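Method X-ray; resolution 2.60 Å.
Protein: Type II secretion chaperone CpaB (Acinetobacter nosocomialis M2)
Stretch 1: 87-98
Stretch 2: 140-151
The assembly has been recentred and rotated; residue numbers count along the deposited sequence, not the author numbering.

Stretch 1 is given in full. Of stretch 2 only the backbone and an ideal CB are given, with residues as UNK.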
# COMPACT_ATOMS: atom_id res chain seq x y z
N LYS G 87 1.11 -16.77 -1.61
CA LYS G 87 2.38 -16.20 -1.20
C LYS G 87 2.98 -15.38 -2.33
O LYS G 87 2.90 -15.77 -3.50
CB LYS G 87 3.36 -17.30 -0.78
CG LYS G 87 4.64 -16.81 -0.12
CD LYS G 87 5.42 -17.98 0.45
CE LYS G 87 6.28 -17.56 1.62
NZ LYS G 87 6.82 -18.74 2.35
N PHE G 88 3.57 -14.24 -1.98
CA PHE G 88 4.26 -13.37 -2.92
C PHE G 88 5.72 -13.25 -2.54
O PHE G 88 6.05 -13.07 -1.36
CB PHE G 88 3.62 -11.97 -2.96
CG PHE G 88 2.17 -11.97 -3.35
CD1 PHE G 88 1.80 -11.92 -4.68
CD2 PHE G 88 1.18 -12.00 -2.38
CE1 PHE G 88 0.46 -11.91 -5.04
CE2 PHE G 88 -0.16 -11.99 -2.73
CZ PHE G 88 -0.52 -11.95 -4.07
N GLN G 89 6.61 -13.33 -3.53
CA GLN G 89 8.04 -13.20 -3.32
C GLN G 89 8.59 -12.17 -4.29
O GLN G 89 8.64 -12.41 -5.50
CB GLN G 89 8.76 -14.54 -3.48
CG GLN G 89 8.65 -15.44 -2.26
CD GLN G 89 9.61 -16.61 -2.31
OE1 GLN G 89 10.16 -16.94 -3.36
NE2 GLN G 89 9.81 -17.26 -1.16
N MSE G 90 9.00 -11.02 -3.76
CA MSE G 90 9.60 -9.94 -4.53
C MSE G 90 10.83 -9.42 -3.80
O MSE G 90 10.96 -8.21 -3.57
CB MSE G 90 8.58 -8.82 -4.77
CG MSE G 90 7.52 -9.19 -5.80
SE MSE G 90 5.96 -8.03 -5.75
CE MSE G 90 5.11 -8.78 -4.17
N LEU G 91 11.71 -10.35 -3.44
CA LEU G 91 12.80 -10.09 -2.49
C LEU G 91 13.57 -8.81 -2.82
O LEU G 91 13.97 -8.08 -1.91
CB LEU G 91 13.75 -11.28 -2.44
CG LEU G 91 13.31 -12.53 -1.66
CD1 LEU G 91 12.21 -13.30 -2.38
CD2 LEU G 91 14.51 -13.43 -1.38
N GLU G 92 13.80 -8.54 -4.11
CA GLU G 92 14.52 -7.32 -4.47
C GLU G 92 13.78 -6.08 -3.99
O GLU G 92 14.42 -5.08 -3.64
CB GLU G 92 14.75 -7.25 -5.98
CG GLU G 92 15.70 -6.14 -6.40
CD GLU G 92 15.45 -5.65 -7.81
OE1 GLU G 92 14.58 -6.23 -8.50
OE2 GLU G 92 16.11 -4.67 -8.22
N TYR G 93 12.45 -6.12 -3.98
CA TYR G 93 11.64 -5.03 -3.46
C TYR G 93 11.34 -5.18 -1.97
O TYR G 93 10.59 -4.37 -1.42
CB TYR G 93 10.33 -4.93 -4.24
CG TYR G 93 10.51 -4.63 -5.71
CD1 TYR G 93 11.61 -3.92 -6.16
CD2 TYR G 93 9.57 -5.05 -6.65
CE1 TYR G 93 11.78 -3.64 -7.51
CE2 TYR G 93 9.73 -4.77 -7.99
CZ TYR G 93 10.84 -4.07 -8.42
OH TYR G 93 11.00 -3.79 -9.76
N GLY G 94 11.90 -6.19 -1.32
CA GLY G 94 11.71 -6.38 0.10
C GLY G 94 10.36 -6.93 0.51
O GLY G 94 9.93 -6.71 1.64
N ILE G 95 9.67 -7.64 -0.39
CA ILE G 95 8.35 -8.18 -0.11
C ILE G 95 8.45 -9.70 -0.09
O ILE G 95 8.79 -10.33 -1.10
CB ILE G 95 7.31 -7.72 -1.14
CG1 ILE G 95 7.31 -6.20 -1.24
CG2 ILE G 95 5.93 -8.22 -0.76
CD1 ILE G 95 6.93 -5.50 0.05
N ASN G 96 8.15 -10.29 1.07
CA ASN G 96 8.13 -11.75 1.24
C ASN G 96 7.09 -12.05 2.31
O ASN G 96 7.38 -12.02 3.50
CB ASN G 96 9.51 -12.28 1.61
CG ASN G 96 9.52 -13.79 1.76
OD1 ASN G 96 8.79 -14.50 1.08
ND2 ASN G 96 10.36 -14.28 2.66
N ARG G 97 5.87 -12.35 1.86
CA ARG G 97 4.75 -12.51 2.78
C ARG G 97 3.69 -13.38 2.14
O ARG G 97 3.70 -13.63 0.93
CB ARG G 97 4.17 -11.15 3.18
CG ARG G 97 3.56 -10.37 2.02
CD ARG G 97 3.80 -8.89 2.18
NE ARG G 97 3.42 -8.41 3.51
CZ ARG G 97 3.78 -7.24 4.01
NH1 ARG G 97 4.53 -6.41 3.30
NH2 ARG G 97 3.39 -6.89 5.23
N THR G 98 2.76 -13.85 2.96
CA THR G 98 1.65 -14.69 2.54
C THR G 98 0.33 -13.96 2.71
O THR G 98 0.24 -12.92 3.37
CB THR G 98 1.63 -16.01 3.32
OG1 THR G 98 1.54 -15.73 4.73
CG2 THR G 98 2.90 -16.81 3.05
N UNK G 140 -3.47 -9.18 -14.51
CA UNK G 140 -3.01 -7.96 -13.86
C UNK G 140 -3.09 -8.16 -12.35
O UNK G 140 -4.12 -8.63 -11.84
CB UNK G 140 -3.84 -6.75 -14.30
N UNK G 141 -2.02 -7.80 -11.65
CA UNK G 141 -2.00 -7.91 -10.19
C UNK G 141 -1.75 -6.57 -9.52
O UNK G 141 -0.88 -5.80 -9.95
CB UNK G 141 -0.93 -8.91 -9.75
N UNK G 142 -2.51 -6.29 -8.47
CA UNK G 142 -2.32 -5.11 -7.64
C UNK G 142 -1.95 -5.57 -6.24
O UNK G 142 -2.78 -6.17 -5.55
CB UNK G 142 -3.57 -4.23 -7.62
N UNK G 143 -0.72 -5.31 -5.84
CA UNK G 143 -0.21 -5.71 -4.53
C UNK G 143 -0.00 -4.44 -3.72
O UNK G 143 0.89 -3.64 -4.02
CB UNK G 143 1.08 -6.52 -4.65
N UNK G 144 -0.82 -4.26 -2.69
CA UNK G 144 -0.80 -3.05 -1.87
C UNK G 144 -0.34 -3.41 -0.46
O UNK G 144 -1.08 -4.05 0.30
CB UNK G 144 -2.18 -2.38 -1.84
N UNK G 145 0.88 -3.01 -0.12
CA UNK G 145 1.44 -3.19 1.21
C UNK G 145 1.85 -1.83 1.77
O UNK G 145 1.92 -0.83 1.06
CB UNK G 145 2.63 -4.15 1.18
N UNK G 146 2.12 -1.81 3.08
CA UNK G 146 2.61 -0.60 3.71
C UNK G 146 4.03 -0.26 3.26
O UNK G 146 4.45 0.90 3.39
CB UNK G 146 2.56 -0.75 5.23
N UNK G 147 4.78 -1.24 2.75
CA UNK G 147 6.13 -1.00 2.27
C UNK G 147 6.18 -0.50 0.83
O UNK G 147 7.26 -0.14 0.36
CB UNK G 147 6.95 -2.28 2.39
N UNK G 148 5.05 -0.49 0.13
CA UNK G 148 5.03 -0.06 -1.25
C UNK G 148 3.95 -0.78 -2.03
O UNK G 148 3.36 -1.75 -1.57
CB UNK G 148 6.40 -0.29 -1.90
N UNK G 149 3.70 -0.27 -3.23
CA UNK G 149 2.66 -0.78 -4.12
C UNK G 149 3.30 -1.31 -5.39
O UNK G 149 4.18 -0.66 -5.97
CB UNK G 149 1.63 0.31 -4.45
N UNK G 150 2.85 -2.49 -5.83
CA UNK G 150 3.47 -3.17 -6.96
C UNK G 150 2.41 -3.66 -7.93
O UNK G 150 1.39 -4.21 -7.52
CB UNK G 150 4.33 -4.34 -6.48
N UNK G 151 2.66 -3.45 -9.21
CA UNK G 151 1.78 -3.89 -10.28
C UNK G 151 2.47 -4.95 -11.12
O UNK G 151 3.68 -4.86 -11.38
CB UNK G 151 1.35 -2.71 -11.15

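Both stretches are hairpins, and the strand that begins before 140 runs at 83° to strand 87-90. Along it 141, 143 and 145 point toward stretch 1, with the positions between them out of reach. Position 140 lies out of reach of stretch 1, which sets no rule there; it is Ile140. Position 141 points toward stretch 1, yet its ideal CB has nothing of that stretch within 5.5 Å. A long, flexible apolar chain could span the gap, and selenomethionine Met141 does, its SE lying 4.5 Å from Phe88 CE1 at the edge of the ring. Position 142 is again out of reach, and holds Gln142.

At position 143 the CB aims at a greasy patch, 4.6 Å from Met90 CE and 5.4 Å from Phe88 CE1. A medium aliphatic chain suits it: Ile, Leu, Val or Met. Ile143 brings CD1 against both, 3.6 Å from Met90 CE and 3.9 Å from Phe88 CD1. Position 144, out of reach, is Phe144.

Position 145 has little room, its CB being 3.6 Å from Arg97 NH1 and 4.6 Å from Ile95 CD1. Something small fits, such as Ser, Thr, Ala or Val, and a hydroxyl could also serve the type I turn that starts here. Thr145 does so: its OG1 donates to the carbonyl O of 148 at 2.8 Å, while OG1 packs 3.8 Å from Ile95 CD1.

At 146 the CB points sideways, but the Arg97 guanidinium is a nearby positive charge, which favours Asp or Glu, the longer having better reach. Glu146 bends back with chi1 p and chi2 m, and its OE2 meets Arg97 NH2 at 3.0 Å in a salt bridge, near the guanidinium plane.

The CB of position 147 is 4.0 Å from Ile95 CD1, with Gly94 O farther out. An extended chain with an apolar stem would suit, Lys, Arg, Gln or Met among them; because that CB is also 4.9 Å from Arg97 NH1, a positive charge belongs at the end of a long stem, away from the guanidinium. Lys147 lays its CB against Ile95 CD1 and carries NZ to 4.0 Å from Gly94 O.

Position 148 is decided by its own backbone: at phi 149° and psi 168° a CB would jam against the preceding carbonyl O. Gly148 follows. Position 149, out of reach, is Asn149.

Position 150 faces the widest target, with CB 4.1 Å from Met90 SE and Tyr93 and Ile95 beyond. A large flat side chain, Phe, Tyr or Trp, could touch all three. Tyr150 lies near parallel to the Tyr93 ring but slid apart, centroids 5.3 Å from each other; its CE2 packs 3.4 Å from Ile95 CG1, and its OH reaches 3.2 Å from Tyr93 O. Position 151 points away, so stretch 1 sets no rule there; it is Ser151.

Stretch 2, residues 140-151: IMQIFTEKGNYS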
# COMPACT_ATOMS: atom_id res chain seq x y z
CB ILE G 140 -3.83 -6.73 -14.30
CG1 ILE G 140 -3.41 -6.29 -15.70
CG2 ILE G 140 -3.68 -5.59 -13.31
CD1 ILE G 140 -4.12 -5.04 -16.18
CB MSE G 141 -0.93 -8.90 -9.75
CG MSE G 141 -1.11 -10.30 -10.28
SE MSE G 141 0.16 -11.54 -9.49
CE MSE G 141 -0.17 -13.05 -10.67
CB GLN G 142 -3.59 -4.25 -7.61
CG GLN G 142 -4.05 -3.76 -8.97
CD GLN G 142 -5.30 -2.92 -8.88
OE1 GLN G 142 -5.73 -2.53 -7.80
NE2 GLN G 142 -5.91 -2.63 -10.03
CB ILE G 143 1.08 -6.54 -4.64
CG1 ILE G 143 0.86 -7.72 -5.59
CG2 ILE G 143 1.53 -7.02 -3.27
CD1 ILE G 143 2.13 -8.31 -6.14
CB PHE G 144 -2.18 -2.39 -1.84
CG PHE G 144 -2.69 -1.99 -3.19
CD1 PHE G 144 -1.89 -1.24 -4.04
CD2 PHE G 144 -3.95 -2.35 -3.61
CE1 PHE G 144 -2.36 -0.86 -5.29
CE2 PHE G 144 -4.42 -1.98 -4.86
CZ PHE G 144 -3.62 -1.23 -5.70
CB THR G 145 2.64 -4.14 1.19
OG1 THR G 145 3.76 -3.48 0.59
CG2 THR G 145 2.32 -5.40 0.41
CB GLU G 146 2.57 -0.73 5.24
CG GLU G 146 3.57 -1.72 5.82
CD GLU G 146 3.20 -3.17 5.56
OE1 GLU G 146 2.06 -3.43 5.13
OE2 GLU G 146 4.06 -4.05 5.79
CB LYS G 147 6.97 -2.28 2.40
CG LYS G 147 7.22 -2.71 3.84
CD LYS G 147 8.04 -3.98 3.90
CE LYS G 147 8.34 -4.38 5.34
NZ LYS G 147 9.14 -5.63 5.42
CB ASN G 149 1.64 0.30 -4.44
CG ASN G 149 1.05 0.93 -3.20
OD1 ASN G 149 0.60 0.23 -2.29
ND2 ASN G 149 1.05 2.26 -3.15
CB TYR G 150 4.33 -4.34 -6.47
CG TYR G 150 5.31 -3.93 -5.39
CD1 TYR G 150 6.55 -3.40 -5.72
CD2 TYR G 150 4.98 -4.04 -4.05
CE1 TYR G 150 7.44 -3.01 -4.73
CE2 TYR G 150 5.86 -3.66 -3.06
CZ TYR G 150 7.09 -3.15 -3.41
OH TYR G 150 7.97 -2.76 -2.42
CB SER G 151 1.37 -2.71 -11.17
OG SER G 151 2.50 -2.11 -11.77
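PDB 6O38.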